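Long-range contacts in major capsid protein (Paramecium bursaria Chlorella virus 1, PDB 5TIP), which self-assembles as trimers into the glycosylated icosahedral capsid, about 190 nm across, of a large chlorella virus: residues L226-Q231 against Y416-N421; N249-F254 against I373-L378; H256-L261 against C368-I373. All coordinates share one frame; numbering follows the deposited sequence.

Following the chain from its N terminus, residues 226-231 come first and wait 185 residues for 416-421, so interaction 1 closes the widest loop. Inside it, 249-254 meets 373-378 in interaction 2, and inside that in turn 256-261 meets 368-373 in interaction 3: the three closures nest without crossing, and Ile373 belongs to both inner ones. Interactions 1 and 3 build one sheet, in which strand 257-266 lies between strand 412-426 and the short strand 368-369. Interaction 2 joins two strands of the other sheet of this C-terminal half. Phe254, in the loop after strand 247-251, packs on Ala417 and Leu261 of the first sheet, and Ile250 against Ile415 links the two.

Interaction 1. Residues L226-Q231 against Y416-N421; sequences LIEQLQ and YAKNYN
Gln229 OE1 is gripped by two side-chain amides of the facing strand and by a water. Asn419 ND2 donates to Gln229 OE1 at 3.0 Å, in the carbonyl plane and on a lone pair, whereas Asn421 ND2, at the same distance from that oxygen, comes from above the plane, 44° out of it, and donates also to Tyr434 O. Asn419 CG stands between the backbone N and the carbonyl carbon (chi1 66°), and from there its ND2 donates also to Tyr420 O; the same water that donates to Gln229 OE1 donates to Asn419 OD1. Gln231 crosses Asn419 at about a right angle, but its NE2 makes only a weak bond to OD1 and has a further partner in Asn255 O. On the other face, Glu228 OE1 takes Lys418 NZ at 2.9 Å on its anti lone pair. Glu228 runs alongside Tyr420, its CG 3.5 Å from Tyr420 CE1 and its carboxylate nearly perpendicular to the ring. Lys259 and Arg362 also bridge to this carboxylate, a clustering likely to keep it ionised. Backbone bonds pair the strands antiparallel from Ile227-Asn421 to Gln231-Ala417. This is a sheet of the C-terminal jelly-roll of the double jelly-roll: strand 257-266 continues it beyond 416-421, helix 109-119 packs against Leu230, Tyr416 and Lys418, and strand 429-432 touches Ile227 and Gln229.

Interaction 2. Residues N249-F254 against I373-L378; sequences NIRLNF and IDNATL
The Arg251 guanidinium carries the side-chain amide of Asn375 on one face, with Asn375 ND2 3.3 Å above the plane and over its centre. The two flat groups are stacked, their planes 15° apart, although the side chains themselves cross at about a right angle. ND2 and the guanidinium nitrogens are all donors, so this is a stack and not a hydrogen bond. At the guanidinium edge, Arg251 NH2 donates to Asp374 O at 2.9 Å and Arg251 NE donates to a water at 2.8 Å, both partners lying near the plane. That water also accepts from Ala376 N, which ties the arginine to the start of the opposite strand. The bend at chi2 of Arg251 (71°) brings its CD to 3.8 Å from Asn375 ND2. The stacked amide is held in turn: Thr377 OG1 donates to Asn375 OD1 at 2.7 Å, in the carbonyl plane and on a lone pair. Behind these side chains two strands of a sheet in the second jelly-roll run antiparallel, with Ile250 and Leu378 a hydrogen-bonded pair and Arg251 and Thr377 the non-hydrogen-bonded pair beside it. Leu252 N adds a bond to Ala376 O at 2.8 Å. Thr377 CG2 rests 3.7 Å from Asn249 CB on the exposed side. The buried side is apolar: Leu252 CB faces Ala376 CB, and Leu252 CD2 lies 4.2 Å from Leu378 CB. There Ile250 packs on Leu413 and Ile415 of strand 412-426, Leu252 on Leu261, and Ala376 on Phe370.

Interaction 3. Residues H256-L261 against C368-I373; sequences HPTKYL and CNFSRI. With HG (mercury (II) ion), chain T.
Thr258 and Cys368 form an antiparallel hydrogen-bonded pair, Thr258 N donating to Cys368 O and Cys368 N to Thr258 O. Beside it Pro257 and Asn369 are a non-hydrogen-bonded pair with CA atoms 3.8 Å apart. The short strand 368-369 lies along strand 257-266 in a sheet of the C-terminal jelly-roll, and an Asx turn follows it: Asn369 OD1 accepts from Ser371 N. Among the remaining polar bonds, His256 O holds two donors that approach from opposite faces of its carbonyl plane, Phe370 N at 3.1 Å and Thr258 OG1 at 3.2 Å. His256 N donates to Ser371 OG at 2.8 Å with an angle of 165°; that hydroxyl also bonds the O of Asn436, the C-terminal residue. The packing contacts centre on Phe370, whose CD1 lies 3.2 Å from Thr258 OG1 as the two side chains cross at a slant. Further out along the ring, Phe370 CZ meets Leu261 CD1. The Pro257 ring and the Asn369 side chain lie side by side, pointing the same way, and both pack on a neighbouring subunit, at its Gln13 and Gly11 respectively. The mercury ion is bound by Cys368, whose SG, anti to the backbone N (chi1 173°), lies 2.5 Å from it, with Ile373 CD1 3.6 Å from the metal.

Interaction 1. Residues L226-Q231 against Y416-N421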
loop_
_atom_site.group_PDB
_atom_site.type_symbol
_atom_site.label_atom_id
_atom_site.label_comp_id
_atom_site.label_asym_id
_atom_site.label_seq_id
_atom_site.Cartn_x
_atom_site.Cartn_y
_atom_site.Cartn_z
ATOM N N LEU A 226 -20.463 10.826 15.572
ATOM C CA LEU A 226 -20.203 9.437 15.941
ATOM C C LEU A 226 -18.693 9.277 16.034
ATOM O O LEU A 226 -18.000 9.213 15.017
ATOM C CB LEU A 226 -20.812 8.476 14.926
ATOM C CG LEU A 226 -20.676 6.983 15.242
ATOM C CD1 LEU A 226 -21.379 6.633 16.545
ATOM C CD2 LEU A 226 -21.206 6.134 14.096
ATOM N N ILE A 227 -18.180 9.221 17.258
ATOM C CA ILE A 227 -16.747 9.229 17.502
ATOM C C ILE A 227 -16.308 7.852 17.987
ATOM O O ILE A 227 -17.122 6.977 18.283
ATOM C CB ILE A 227 -16.338 10.323 18.508
ATOM C CG1 ILE A 227 -16.750 9.925 19.927
ATOM C CG2 ILE A 227 -16.961 11.655 18.127
ATOM C CD1 ILE A 227 -16.241 10.865 20.995
ATOM N N GLU A 228 -14.995 7.671 18.072
ATOM C CA GLU A 228 -14.401 6.449 18.585
ATOM C C GLU A 228 -13.603 6.766 19.841
ATOM O O GLU A 228 -13.050 7.860 19.985
ATOM C CB GLU A 228 -13.504 5.787 17.536
ATOM C CG GLU A 228 -14.269 5.313 16.314
ATOM C CD GLU A 228 -13.390 4.621 15.294
ATOM O OE1 GLU A 228 -12.225 4.311 15.623
ATOM O OE2 GLU A 228 -13.860 4.396 14.159
ATOM N N GLN A 229 -13.552 5.797 20.749
ATOM C CA GLN A 229 -12.833 5.936 22.002
ATOM C C GLN A 229 -11.947 4.721 22.215
ATOM O O GLN A 229 -12.185 3.646 21.659
ATOM C CB GLN A 229 -13.791 6.074 23.192
ATOM C CG GLN A 229 -14.659 7.308 23.173
ATOM C CD GLN A 229 -15.640 7.319 24.323
ATOM O OE1 GLN A 229 -16.487 6.433 24.439
ATOM N NE2 GLN A 229 -15.521 8.312 25.193
ATOM N N LEU A 230 -10.917 4.902 23.031
ATOM C CA LEU A 230 -10.060 3.808 23.453
ATOM C C LEU A 230 -10.390 3.440 24.892
ATOM O O LEU A 230 -10.591 4.318 25.737
ATOM C CB LEU A 230 -8.580 4.180 23.334
ATOM C CG LEU A 230 -7.613 3.092 23.804
ATOM C CD1 LEU A 230 -7.587 1.926 22.826
ATOM C CD2 LEU A 230 -6.218 3.653 24.022
ATOM N N GLN A 231 -10.457 2.143 25.164
ATOM C CA GLN A 231 -10.667 1.640 26.512
ATOM C C GLN A 231 -9.440 0.852 26.932
ATOM O O GLN A 231 -8.949 0.006 26.177
ATOM C CB GLN A 231 -11.922 0.768 26.603
ATOM C CG GLN A 231 -13.203 1.496 26.243
ATOM C CD GLN A 231 -14.434 0.625 26.399
ATOM O OE1 GLN A 231 -14.821 0.272 27.513
ATOM N NE2 GLN A 231 -15.054 0.270 25.281
ATOM N N TYR A 416 -6.753 -3.803 24.833
ATOM C CA TYR A 416 -7.356 -2.572 24.350
ATOM C C TYR A 416 -8.683 -2.867 23.667
ATOM O O TYR A 416 -8.878 -3.938 23.083
ATOM C CB TYR A 416 -6.424 -1.841 23.378
ATOM C CG TYR A 416 -5.098 -1.456 23.988
ATOM C CD1 TYR A 416 -4.973 -0.308 24.757
ATOM C CD2 TYR A 416 -3.973 -2.247 23.804
ATOM C CE1 TYR A 416 -3.765 0.046 25.321
ATOM C CE2 TYR A 416 -2.760 -1.902 24.365
ATOM C CZ TYR A 416 -2.663 -0.754 25.122
ATOM O OH TYR A 416 -1.458 -0.404 25.685
ATOM N N ALA A 417 -9.594 -1.902 23.748
ATOM C CA ALA A 417 -10.882 -1.987 23.077
ATOM C C ALA A 417 -11.194 -0.642 22.444
ATOM O O ALA A 417 -11.046 0.400 23.090
ATOM C CB ALA A 417 -11.995 -2.386 24.053
ATOM N N LYS A 418 -11.636 -0.673 21.190
ATOM C CA LYS A 418 -12.021 0.529 20.464
ATOM C C LYS A 418 -13.537 0.501 20.334
ATOM O O LYS A 418 -14.096 -0.405 19.731
ATOM C CB LYS A 418 -11.360 0.586 19.088
ATOM C CG LYS A 418 -11.160 1.996 18.556
ATOM C CD LYS A 418 -10.253 2.804 19.468
ATOM C CE LYS A 418 -9.426 3.817 18.699
ATOM N NZ LYS A 418 -10.239 4.626 17.757
ATOM N N ASN A 419 -14.194 1.505 20.893
ATOM C CA ASN A 419 -15.647 1.564 20.900
ATOM C C ASN A 419 -16.120 2.845 20.229
ATOM O O ASN A 419 -15.344 3.767 19.971
ATOM C CB ASN A 419 -16.197 1.486 22.330
ATOM C CG ASN A 419 -15.832 2.700 23.160
ATOM O OD1 ASN A 419 -14.785 2.732 23.804
ATOM N ND2 ASN A 419 -16.699 3.706 23.155
ATOM N N TYR A 420 -17.418 2.889 19.949
ATOM C CA TYR A 420 -18.066 4.079 19.422
ATOM C C TYR A 420 -18.799 4.817 20.534
ATOM O O TYR A 420 -19.217 4.226 21.532
ATOM C CB TYR A 420 -19.052 3.726 18.304
ATOM C CG TYR A 420 -18.405 3.460 16.965
ATOM C CD1 TYR A 420 -17.866 4.497 16.217
ATOM C CD2 TYR A 420 -18.342 2.176 16.443
ATOM C CE1 TYR A 420 -17.279 4.263 14.989
ATOM C CE2 TYR A 420 -17.758 1.933 15.214
ATOM C CZ TYR A 420 -17.224 2.979 14.495
ATOM O OH TYR A 420 -16.638 2.743 13.274
ATOM N N ASN A 421 -18.943 6.126 20.350
ATOM C CA ASN A 421 -19.733 6.950 21.248
ATOM C C ASN A 421 -20.251 8.134 20.445
ATOM O O ASN A 421 -19.844 8.357 19.302
ATOM C CB ASN A 421 -18.917 7.402 22.464
ATOM C CG ASN A 421 -19.785 7.710 23.669
ATOM O OD1 ASN A 421 -20.885 8.246 23.536
ATOM N ND2 ASN A 421 -19.297 7.362 24.854
HETATM O O HOH W 1 -15.124 4.200 26.315
#

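Interaction 2. Residues N249-F254 against I373-L378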
loop_
_atom_site.group_PDB
_atom_site.type_symbol
_atom_site.label_atom_id
_atom_site.label_comp_id
_atom_site.label_asym_id
_atom_site.label_seq_id
_atom_site.Cartn_x
_atom_site.Cartn_y
_atom_site.Cartn_z
ATOM N N ASN A 249 -7.884 -16.754 32.852
ATOM C CA ASN A 249 -9.182 -16.195 32.476
ATOM C C ASN A 249 -9.206 -14.747 32.954
ATOM O O ASN A 249 -9.357 -14.482 34.150
ATOM C CB ASN A 249 -10.342 -16.991 33.070
ATOM C CG ASN A 249 -10.423 -18.401 32.528
ATOM O OD1 ASN A 249 -10.218 -18.634 31.338
ATOM N ND2 ASN A 249 -10.739 -19.352 33.400
ATOM N N ILE A 250 -9.049 -13.815 32.022
ATOM C CA ILE A 250 -9.029 -12.393 32.340
ATOM C C ILE A 250 -10.436 -11.845 32.152
ATOM O O ILE A 250 -10.984 -11.880 31.044
ATOM C CB ILE A 250 -8.016 -11.634 31.469
ATOM C CG1 ILE A 250 -6.579 -11.972 31.879
ATOM C CG2 ILE A 250 -8.247 -10.135 31.570
ATOM C CD1 ILE A 250 -6.022 -13.229 31.249
ATOM N N ARG A 251 -11.028 -11.353 33.237
ATOM C CA ARG A 251 -12.355 -10.753 33.183
ATOM C C ARG A 251 -12.240 -9.395 32.503
ATOM O O ARG A 251 -11.605 -8.479 33.035
ATOM C CB ARG A 251 -12.922 -10.622 34.594
ATOM C CG ARG A 251 -14.331 -10.049 34.691
ATOM C CD ARG A 251 -15.375 -11.027 34.174
ATOM N NE ARG A 251 -16.734 -10.515 34.333
ATOM C CZ ARG A 251 -17.486 -10.714 35.413
ATOM N NH1 ARG A 251 -17.014 -11.418 36.432
ATOM N NH2 ARG A 251 -18.712 -10.211 35.473
ATOM N N LEU A 252 -12.841 -9.260 31.324
ATOM C CA LEU A 252 -12.783 -8.001 30.598
ATOM C C LEU A 252 -13.763 -7.008 31.207
ATOM O O LEU A 252 -14.849 -7.380 31.657
ATOM C CB LEU A 252 -13.098 -8.215 29.117
ATOM C CG LEU A 252 -12.204 -9.182 28.336
ATOM C CD1 LEU A 252 -12.646 -9.280 26.881
ATOM C CD2 LEU A 252 -10.744 -8.763 28.422
ATOM N N ASN A 253 -13.361 -5.771 31.165
ATOM C CA ASN A 253 -14.153 -4.739 31.689
ATOM C C ASN A 253 -14.279 -3.598 30.687
ATOM O O ASN A 253 -13.742 -2.559 30.853
ATOM C CB ASN A 253 -13.599 -4.341 33.064
ATOM C CG ASN A 253 -14.244 -3.144 33.634
ATOM O OD1 ASN A 253 -15.360 -2.866 33.390
ATOM N ND2 ASN A 253 -13.524 -2.436 34.400
ATOM N N PHE A 254 -15.010 -3.866 29.632
ATOM C CA PHE A 254 -15.263 -2.923 28.556
ATOM C C PHE A 254 -16.752 -2.607 28.488
ATOM O O PHE A 254 -17.585 -3.305 29.073
ATOM C CB PHE A 254 -14.772 -3.487 27.219
ATOM C CG PHE A 254 -13.300 -3.793 27.197
ATOM C CD1 PHE A 254 -12.383 -2.904 27.733
ATOM C CD2 PHE A 254 -12.837 -4.982 26.661
ATOM C CE1 PHE A 254 -11.031 -3.188 27.719
ATOM C CE2 PHE A 254 -11.488 -5.273 26.644
ATOM C CZ PHE A 254 -10.584 -4.375 27.174
ATOM N N ILE A 373 -23.326 -7.038 28.222
ATOM C CA ILE A 373 -22.731 -8.332 28.530
ATOM C C ILE A 373 -22.260 -8.292 29.974
ATOM O O ILE A 373 -21.413 -7.466 30.337
ATOM C CB ILE A 373 -21.572 -8.669 27.580
ATOM C CG1 ILE A 373 -22.034 -8.573 26.126
ATOM C CG2 ILE A 373 -21.020 -10.050 27.889
ATOM C CD1 ILE A 373 -20.920 -8.738 25.127
ATOM N N ASP A 374 -22.810 -9.186 30.800
ATOM C CA ASP A 374 -22.436 -9.211 32.209
ATOM C C ASP A 374 -21.036 -9.777 32.401
ATOM O O ASP A 374 -20.248 -9.240 33.187
ATOM C CB ASP A 374 -23.458 -10.023 33.006
ATOM C CG ASP A 374 -24.778 -9.298 33.172
ATOM O OD1 ASP A 374 -24.782 -8.050 33.111
ATOM O OD2 ASP A 374 -25.810 -9.973 33.365
ATOM N N ASN A 375 -20.705 -10.855 31.693
ATOM C CA ASN A 375 -19.419 -11.524 31.849
ATOM C C ASN A 375 -18.803 -11.744 30.475
ATOM O O ASN A 375 -19.303 -12.551 29.686
ATOM C CB ASN A 375 -19.574 -12.851 32.597
ATOM C CG ASN A 375 -18.238 -13.509 32.914
ATOM O OD1 ASN A 375 -17.410 -13.732 32.029
ATOM N ND2 ASN A 375 -18.023 -13.819 34.186
ATOM N N ALA A 376 -17.717 -11.029 30.196
ATOM C CA ALA A 376 -16.896 -11.256 29.017
ATOM C C ALA A 376 -15.498 -11.613 29.494
ATOM O O ALA A 376 -14.897 -10.868 30.275
ATOM C CB ALA A 376 -16.858 -10.026 28.109
ATOM N N THR A 377 -14.979 -12.741 29.022
ATOM C CA THR A 377 -13.725 -13.279 29.524
ATOM C C THR A 377 -12.831 -13.693 28.366
ATOM O O THR A 377 -13.297 -14.291 27.391
ATOM C CB THR A 377 -13.978 -14.480 30.447
ATOM O OG1 THR A 377 -14.819 -14.076 31.536
ATOM C CG2 THR A 377 -12.671 -15.021 30.999
ATOM N N LEU A 378 -11.547 -13.370 28.480
ATOM C CA LEU A 378 -10.535 -13.801 27.525
ATOM C C LEU A 378 -9.786 -14.986 28.124
ATOM O O LEU A 378 -8.992 -14.820 29.056
ATOM C CB LEU A 378 -9.580 -12.657 27.193
ATOM C CG LEU A 378 -8.430 -12.995 26.242
ATOM C CD1 LEU A 378 -8.953 -13.371 24.864
ATOM C CD2 LEU A 378 -7.446 -11.839 26.153
HETATM O O HOH W 2 -17.011 -8.747 32.234
#

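Interaction 3. Residues H256-L261 against C368-I373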
loop_
_atom_site.group_PDB
_atom_site.type_symbol
_atom_site.label_atom_id
_atom_site.label_comp_id
_atom_site.label_asym_id
_atom_site.label_seq_id
_atom_site.Cartn_x
_atom_site.Cartn_y
_atom_site.Cartn_z
ATOM N N HIS A 256 -19.868 -0.239 25.805
ATOM C CA HIS A 256 -20.238 0.405 24.547
ATOM C C HIS A 256 -20.073 -0.542 23.361
ATOM O O HIS A 256 -19.420 -1.587 23.485
ATOM C CB HIS A 256 -19.406 1.672 24.335
ATOM C CG HIS A 256 -19.546 2.678 25.434
ATOM N ND1 HIS A 256 -18.469 3.162 26.143
ATOM C CD2 HIS A 256 -20.639 3.295 25.943
ATOM C CE1 HIS A 256 -18.893 4.026 27.048
ATOM N NE2 HIS A 256 -20.205 4.128 26.945
ATOM N N PRO A 257 -20.669 -0.232 22.208
ATOM C CA PRO A 257 -20.411 -1.033 21.000
ATOM C C PRO A 257 -18.945 -0.964 20.600
ATOM O O PRO A 257 -18.422 0.102 20.266
ATOM C CB PRO A 257 -21.321 -0.386 19.950
ATOM C CG PRO A 257 -22.412 0.244 20.739
ATOM C CD PRO A 257 -21.763 0.734 22.000
ATOM N N THR A 258 -18.283 -2.118 20.629
ATOM C CA THR A 258 -16.842 -2.214 20.445
ATOM C C THR A 258 -16.527 -2.772 19.064
ATOM O O THR A 258 -17.109 -3.780 18.649
ATOM C CB THR A 258 -16.220 -3.100 21.529
ATOM O OG1 THR A 258 -16.477 -2.525 22.816
ATOM C CG2 THR A 258 -14.719 -3.227 21.331
ATOM N N LYS A 259 -15.598 -2.119 18.361
ATOM C CA LYS A 259 -15.214 -2.558 17.023
ATOM C C LYS A 259 -14.300 -3.775 17.065
ATOM O O LYS A 259 -14.485 -4.719 16.290
ATOM C CB LYS A 259 -14.523 -1.420 16.272
ATOM C CG LYS A 259 -15.252 -0.097 16.332
ATOM C CD LYS A 259 -14.442 0.995 15.656
ATOM C CE LYS A 259 -14.213 0.679 14.188
ATOM N NZ LYS A 259 -13.473 1.770 13.502
ATOM N N TYR A 260 -13.305 -3.768 17.947
ATOM C CA TYR A 260 -12.325 -4.843 17.987
ATOM C C TYR A 260 -11.641 -4.855 19.346
ATOM O O TYR A 260 -11.712 -3.889 20.110
ATOM C CB TYR A 260 -11.291 -4.696 16.862
ATOM C CG TYR A 260 -10.537 -3.380 16.878
ATOM C CD1 TYR A 260 -9.391 -3.219 17.646
ATOM C CD2 TYR A 260 -10.974 -2.300 16.121
ATOM C CE1 TYR A 260 -8.702 -2.020 17.661
ATOM C CE2 TYR A 260 -10.290 -1.096 16.130
ATOM C CZ TYR A 260 -9.155 -0.963 16.901
ATOM O OH TYR A 260 -8.470 0.231 16.916
ATOM N N LEU A 261 -10.986 -5.974 19.637
ATOM C CA LEU A 261 -10.096 -6.105 20.780
ATOM C C LEU A 261 -8.673 -6.327 20.288
ATOM O O LEU A 261 -8.443 -7.102 19.355
ATOM C CB LEU A 261 -10.515 -7.264 21.687
ATOM C CG LEU A 261 -11.916 -7.224 22.298
ATOM C CD1 LEU A 261 -12.122 -8.420 23.213
ATOM C CD2 LEU A 261 -12.136 -5.927 23.055
ATOM N N CYS A 368 -19.828 -4.993 18.876
ATOM C CA CYS A 368 -20.390 -5.766 19.971
ATOM C C CYS A 368 -20.596 -4.844 21.159
ATOM O O CYS A 368 -19.661 -4.156 21.583
ATOM C CB CYS A 368 -19.483 -6.928 20.362
ATOM S SG CYS A 368 -20.054 -7.758 21.842
ATOM N N ASN A 369 -21.813 -4.829 21.695
ATOM C CA ASN A 369 -22.162 -3.940 22.798
ATOM C C ASN A 369 -21.753 -4.612 24.101
ATOM O O ASN A 369 -22.460 -5.479 24.619
ATOM C CB ASN A 369 -23.651 -3.615 22.774
ATOM C CG ASN A 369 -23.991 -2.391 23.596
ATOM O OD1 ASN A 369 -23.246 -2.007 24.497
ATOM N ND2 ASN A 369 -25.117 -1.762 23.282
ATOM N N PHE A 370 -20.600 -4.207 24.638
ATOM C CA PHE A 370 -20.130 -4.736 25.912
ATOM C C PHE A 370 -20.904 -4.188 27.103
ATOM O O PHE A 370 -20.743 -4.711 28.212
ATOM C CB PHE A 370 -18.642 -4.441 26.087
ATOM C CG PHE A 370 -17.746 -5.431 25.409
ATOM C CD1 PHE A 370 -17.506 -5.350 24.050
ATOM C CD2 PHE A 370 -17.140 -6.445 26.132
ATOM C CE1 PHE A 370 -16.679 -6.262 23.423
ATOM C CE2 PHE A 370 -16.311 -7.359 25.511
ATOM C CZ PHE A 370 -16.081 -7.267 24.154
ATOM N N SER A 371 -21.727 -3.155 26.910
ATOM C CA SER A 371 -22.564 -2.664 27.998
ATOM C C SER A 371 -23.724 -3.599 28.306
ATOM O O SER A 371 -24.343 -3.467 29.368
ATOM C CB SER A 371 -23.110 -1.275 27.663
ATOM O OG SER A 371 -22.065 -0.336 27.480
ATOM N N ARG A 372 -24.041 -4.529 27.407
ATOM C CA ARG A 372 -25.120 -5.484 27.620
ATOM C C ARG A 372 -24.615 -6.885 27.942
ATOM O O ARG A 372 -25.405 -7.835 27.933
ATOM C CB ARG A 372 -26.053 -5.520 26.410
ATOM C CG ARG A 372 -26.628 -4.164 26.072
ATOM C CD ARG A 372 -27.347 -3.605 27.285
ATOM N NE ARG A 372 -28.443 -4.459 27.729
ATOM C CZ ARG A 372 -28.965 -4.409 28.950
ATOM N NH1 ARG A 372 -28.486 -3.553 29.842
ATOM N NH2 ARG A 372 -29.960 -5.221 29.284
ATOM N N ILE A 373 -23.326 -7.038 28.222
ATOM C CA ILE A 373 -22.731 -8.332 28.530
ATOM C C ILE A 373 -22.260 -8.292 29.974
ATOM O O ILE A 373 -21.413 -7.466 30.337
ATOM C CB ILE A 373 -21.572 -8.669 27.580
ATOM C CG1 ILE A 373 -22.034 -8.573 26.126
ATOM C CG2 ILE A 373 -21.020 -10.050 27.889
ATOM C CD1 ILE A 373 -20.920 -8.738 25.127
HETATM HG HG HG T . -18.587 -9.698 22.547
#